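Local coordinates for protein flavoredoxin (Desulfovibrio vulgaris str. 'Miyazaki F', PDB 2D5M) that binds flavin mononucleotide and probably carries electrons in a sulphate-reducing bacterium, at residues Ser41-Ile46 / Ile135-Asp140; Pro102-Asp107 / Ala117-Leu122. One frame throughout, in Å; residues are numbered along the deposited sequence.

How the contacts relate
Followed from the N terminus, the chain enters contact 1 at 41-46, which leads into strand 44-48, and returns to it at 135-140 on strand 133-144, closing a loop of 88 residues. Contact 2 is nested inside that loop: the turn 102-107, between the short strands 100-102 and 109-111, meets strand 116-126 only 10 residues later. Strands 116-126 and 133-144 are consecutive in the chain and antiparallel neighbours in the main sheet, so the two contacts, centred about 11 Å apart, touch through these neighbouring strands. Met139 N lies 2.8 Å from Glu119 O, consistent with a hydrogen bond. Contact 1 therefore pairs strands within the sheet, whereas contact 2 fastens a turn onto it.

Contact 1: residues Ser41-Ile46 / Ile135-Asp140; sequences SQPPSI and IGEIMD
Ser45 and Glu137 form an antiparallel non-hydrogen-bonded pair, next to the hydrogen-bonded pair Ile46-Gly136, and the short segment axes make an angle of 130° between their N-to-C directions. Ile46 N donates to Gly136 O and Gly136 N to Ile46 O, both at 2.9 Å, while Ile138 N reaches Pro44 O at 2.8 Å. A close CA-H...O contact supplements them, Ser45 CA lying 3.1 Å from Gly136 O.

The peptide bond before Pro43 is cis. The Pro43 ring meets the extended Glu137 side chain at about a right angle, CB 3.5 Å from Glu137 CD. With Glu137 CG anti to the backbone N (chi1 178°) and the chain extended beyond it, CG and CD both lie against Pro43 CB; the carboxylate has a long, weak ion pair with Lys121 through OE1. Ser45 OG donates to Pro43 O at 2.8 Å, from above the carbonyl plane, so this side chain bonds back to the carbonyl two residues earlier. Ile46 points to the face opposite Ser45 and Glu137, and Ile138 CD1 touches both its CG1 and its CD1, the former at 3.9 Å.

Thr9 of the second subunit packs on Pro44. The buried backbone pairing is that of neighbouring antiparallel strands in the curled sheet of this FMN-binding fold, beside the zinc site of Cys39 and Cys40.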
# COMPACT_ATOMS: atom_id res chain seq x y z
N SER A 41 7.01 2.74 11.84
CA SER A 41 6.93 1.78 12.91
C SER A 41 6.99 2.42 14.30
O SER A 41 6.69 1.76 15.28
CB SER A 41 8.01 0.71 12.79
OG SER A 41 7.72 -0.00 11.61
N GLN A 42 7.43 3.68 14.41
CA GLN A 42 7.46 4.35 15.70
C GLN A 42 6.97 5.78 15.57
O GLN A 42 7.72 6.56 15.04
CB GLN A 42 8.85 4.37 16.35
CG GLN A 42 8.74 4.87 17.80
CD GLN A 42 8.09 3.85 18.68
OE1 GLN A 42 8.73 2.96 19.31
NE2 GLN A 42 6.86 3.87 18.80
N PRO A 43 5.79 6.13 16.03
CA PRO A 43 4.72 5.19 16.45
C PRO A 43 4.23 4.46 15.24
O PRO A 43 4.37 5.00 14.12
CB PRO A 43 3.66 6.08 17.09
CG PRO A 43 3.85 7.38 16.43
CD PRO A 43 5.30 7.54 16.05
N PRO A 44 3.58 3.35 15.45
CA PRO A 44 2.98 2.66 14.29
C PRO A 44 1.99 3.61 13.66
O PRO A 44 1.15 4.16 14.37
CB PRO A 44 2.30 1.44 14.94
CG PRO A 44 2.11 1.86 16.39
CD PRO A 44 3.27 2.73 16.73
N SER A 45 2.09 3.85 12.36
CA SER A 45 1.33 4.89 11.69
C SER A 45 0.95 4.52 10.27
O SER A 45 1.70 3.78 9.61
CB SER A 45 2.15 6.19 11.59
OG SER A 45 2.61 6.70 12.81
N ILE A 46 -0.18 5.05 9.81
CA ILE A 46 -0.64 4.93 8.44
C ILE A 46 -0.81 6.32 7.87
O ILE A 46 -1.38 7.21 8.55
CB ILE A 46 -1.95 4.11 8.35
CG1 ILE A 46 -1.61 2.66 8.70
CG2 ILE A 46 -2.62 4.25 7.00
CD1 ILE A 46 -2.84 1.76 8.86
N ILE A 135 -1.49 11.71 8.59
CA ILE A 135 -0.74 10.63 9.24
C ILE A 135 -1.46 10.31 10.52
O ILE A 135 -1.62 11.18 11.43
CB ILE A 135 0.70 11.05 9.54
CG1 ILE A 135 1.40 11.67 8.33
CG2 ILE A 135 1.45 9.87 10.11
CD1 ILE A 135 1.46 10.76 7.16
N GLY A 136 -1.95 9.08 10.63
CA GLY A 136 -2.59 8.61 11.84
C GLY A 136 -1.70 7.65 12.59
O GLY A 136 -1.10 6.76 12.01
N GLU A 137 -1.65 7.85 13.90
CA GLU A 137 -1.01 6.90 14.81
C GLU A 137 -2.02 5.78 15.08
O GLU A 137 -3.14 6.03 15.48
CB GLU A 137 -0.61 7.55 16.11
CG GLU A 137 0.01 6.59 17.09
CD GLU A 137 0.56 7.20 18.37
OE1 GLU A 137 0.67 8.46 18.43
OE2 GLU A 137 0.88 6.41 19.30
N ILE A 138 -1.60 4.55 14.89
CA ILE A 138 -2.41 3.38 15.18
C ILE A 138 -2.48 3.18 16.69
O ILE A 138 -1.47 2.94 17.35
CB ILE A 138 -1.80 2.11 14.52
CG1 ILE A 138 -1.75 2.26 13.01
CG2 ILE A 138 -2.54 0.88 14.94
CD1 ILE A 138 -0.96 1.16 12.28
N MET A 139 -3.70 3.29 17.21
CA MET A 139 -3.97 3.12 18.63
C MET A 139 -4.42 1.72 18.95
O MET A 139 -4.23 1.24 20.10
CB MET A 139 -5.00 4.17 19.11
CG MET A 139 -4.67 5.59 18.74
SD MET A 139 -2.99 6.14 19.13
CE MET A 139 -3.08 6.14 20.90
N ASP A 140 -5.06 1.02 18.00
CA ASP A 140 -5.53 -0.34 18.19
C ASP A 140 -5.84 -0.92 16.85
O ASP A 140 -6.29 -0.24 15.93
CB ASP A 140 -6.80 -0.38 19.05
CG ASP A 140 -7.14 -1.75 19.59
OD1 ASP A 140 -6.22 -2.57 19.79
OD2 ASP A 140 -8.32 -2.02 19.87

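Contact 2: residues Pro102-Asp107 / Ala117-Leu122; sequences PGEHVD and AIELKL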
# COMPACT_ATOMS: atom_id res chain seq x y z
N PRO A 102 -18.69 2.74 17.38
CA PRO A 102 -17.76 3.74 17.91
C PRO A 102 -16.41 3.12 18.27
O PRO A 102 -16.34 2.06 18.90
CB PRO A 102 -18.45 4.29 19.15
CG PRO A 102 -19.83 3.82 19.06
CD PRO A 102 -19.90 2.62 18.22
N GLY A 103 -15.32 3.79 17.90
CA GLY A 103 -14.01 3.44 18.38
C GLY A 103 -13.94 3.41 19.88
O GLY A 103 -14.61 4.18 20.56
N GLU A 104 -13.11 2.50 20.38
CA GLU A 104 -12.88 2.40 21.83
C GLU A 104 -11.83 3.37 22.28
O GLU A 104 -11.80 3.71 23.49
CB GLU A 104 -12.53 0.94 22.18
CG GLU A 104 -13.75 0.03 21.93
CD GLU A 104 -13.41 -1.43 22.23
OE1 GLU A 104 -12.25 -1.81 21.86
OE2 GLU A 104 -14.20 -2.19 22.83
N HIS A 105 -10.91 3.77 21.40
CA HIS A 105 -9.76 4.56 21.72
C HIS A 105 -9.76 5.94 21.05
O HIS A 105 -9.03 6.82 21.48
CB HIS A 105 -8.46 3.82 21.34
CG HIS A 105 -8.36 2.48 21.98
ND1 HIS A 105 -7.83 2.28 23.22
CD2 HIS A 105 -8.78 1.26 21.51
CE1 HIS A 105 -7.94 0.97 23.46
NE2 HIS A 105 -8.50 0.33 22.46
N VAL A 106 -10.51 6.09 19.97
CA VAL A 106 -10.48 7.34 19.16
C VAL A 106 -11.93 7.71 18.81
O VAL A 106 -12.80 6.85 18.77
CB VAL A 106 -9.61 7.27 17.90
CG1 VAL A 106 -8.22 6.68 18.21
CG2 VAL A 106 -10.28 6.44 16.81
N ASP A 107 -12.06 9.00 18.53
CA ASP A 107 -13.36 9.62 18.23
C ASP A 107 -13.77 9.46 16.77
O ASP A 107 -13.80 10.43 15.98
CB ASP A 107 -13.29 11.09 18.59
CG ASP A 107 -14.64 11.77 18.53
OD1 ASP A 107 -15.68 11.07 18.56
OD2 ASP A 107 -14.62 13.03 18.47
N ALA A 117 -10.44 -3.75 11.75
CA ALA A 117 -10.60 -2.31 11.91
C ALA A 117 -9.38 -1.78 12.71
O ALA A 117 -8.88 -2.43 13.60
CB ALA A 117 -11.89 -1.98 12.61
N ILE A 118 -8.96 -0.60 12.32
CA ILE A 118 -7.81 0.08 12.91
C ILE A 118 -8.28 1.44 13.42
O ILE A 118 -8.97 2.16 12.68
CB ILE A 118 -6.70 0.25 11.84
CG1 ILE A 118 -6.36 -1.05 11.15
CG2 ILE A 118 -5.49 0.90 12.50
CD1 ILE A 118 -5.42 -0.90 9.97
N GLU A 119 -7.96 1.78 14.65
CA GLU A 119 -8.29 3.06 15.25
C GLU A 119 -7.08 3.98 15.22
O GLU A 119 -6.01 3.57 15.72
CB GLU A 119 -8.75 2.86 16.71
CG GLU A 119 -9.99 2.00 16.84
CD GLU A 119 -10.70 2.16 18.16
OE1 GLU A 119 -10.62 3.31 18.72
OE2 GLU A 119 -11.37 1.19 18.58
N LEU A 120 -7.24 5.16 14.66
CA LEU A 120 -6.11 6.08 14.49
C LEU A 120 -6.40 7.47 15.06
O LEU A 120 -7.48 8.04 14.96
CB LEU A 120 -5.72 6.23 13.01
CG LEU A 120 -5.38 4.90 12.32
CD1 LEU A 120 -6.56 4.37 11.50
CD2 LEU A 120 -4.13 5.00 11.44
N LYS A 121 -5.33 8.02 15.67
CA LYS A 121 -5.27 9.40 16.15
C LYS A 121 -4.49 10.22 15.16
O LYS A 121 -3.35 9.86 14.81
CB LYS A 121 -4.59 9.45 17.51
CG LYS A 121 -4.30 10.81 18.11
CD LYS A 121 -3.54 10.77 19.43
CE LYS A 121 -2.13 10.21 19.29
NZ LYS A 121 -1.16 10.48 20.36
N LEU A 122 -4.99 11.36 14.69
CA LEU A 122 -4.25 12.19 13.77
C LEU A 122 -3.01 12.77 14.47
O LEU A 122 -3.15 13.43 15.51
CB LEU A 122 -5.13 13.35 13.30
CG LEU A 122 -4.51 14.22 12.21
CD1 LEU A 122 -4.23 13.44 10.95
CD2 LEU A 122 -5.40 15.46 11.94
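Glu119 OE1 accepts two backbone N-H groups of the turn, a short bond from His105 N at 2.7 Å and a weak one from Val106 N at 3.1 Å, where the N-H...O angle falls to 130°. The other oxygen, OE2, takes Glu104 N at 2.8 Å. A carboxylate from strand 116-126, in the antiparallel sheet of the flavin reductase-like, FMN-binding fold, is thus bound by successive peptide N-H groups of the turn that joins the paired strands 100-102 and 109-111.

The Glu104 and His105 bonds arrive on the syn side of the carboxylate, 17° and 23° out of its plane, so the two oxygens together limit its rotation. Gly103 CA closes in to 3.4 Å from Glu119 OE1. Lys142 makes salt bridges to both Glu119 OE2 and Glu104 OE1, and its charge would be expected to offset the repulsion between these neighbouring acids.

His105 presents its ring edge to the carboxylate group, with Glu119 CD in the ring plane. The Val106 and Glu119 side chains run alongside in opposing senses, Glu119 CB 3.9 Å from Val106 CG2. Val106 CG1, anti to its own carbonyl carbon (chi1 -48°), extends over the strand backbone and rests 3.6 Å from Leu120 O.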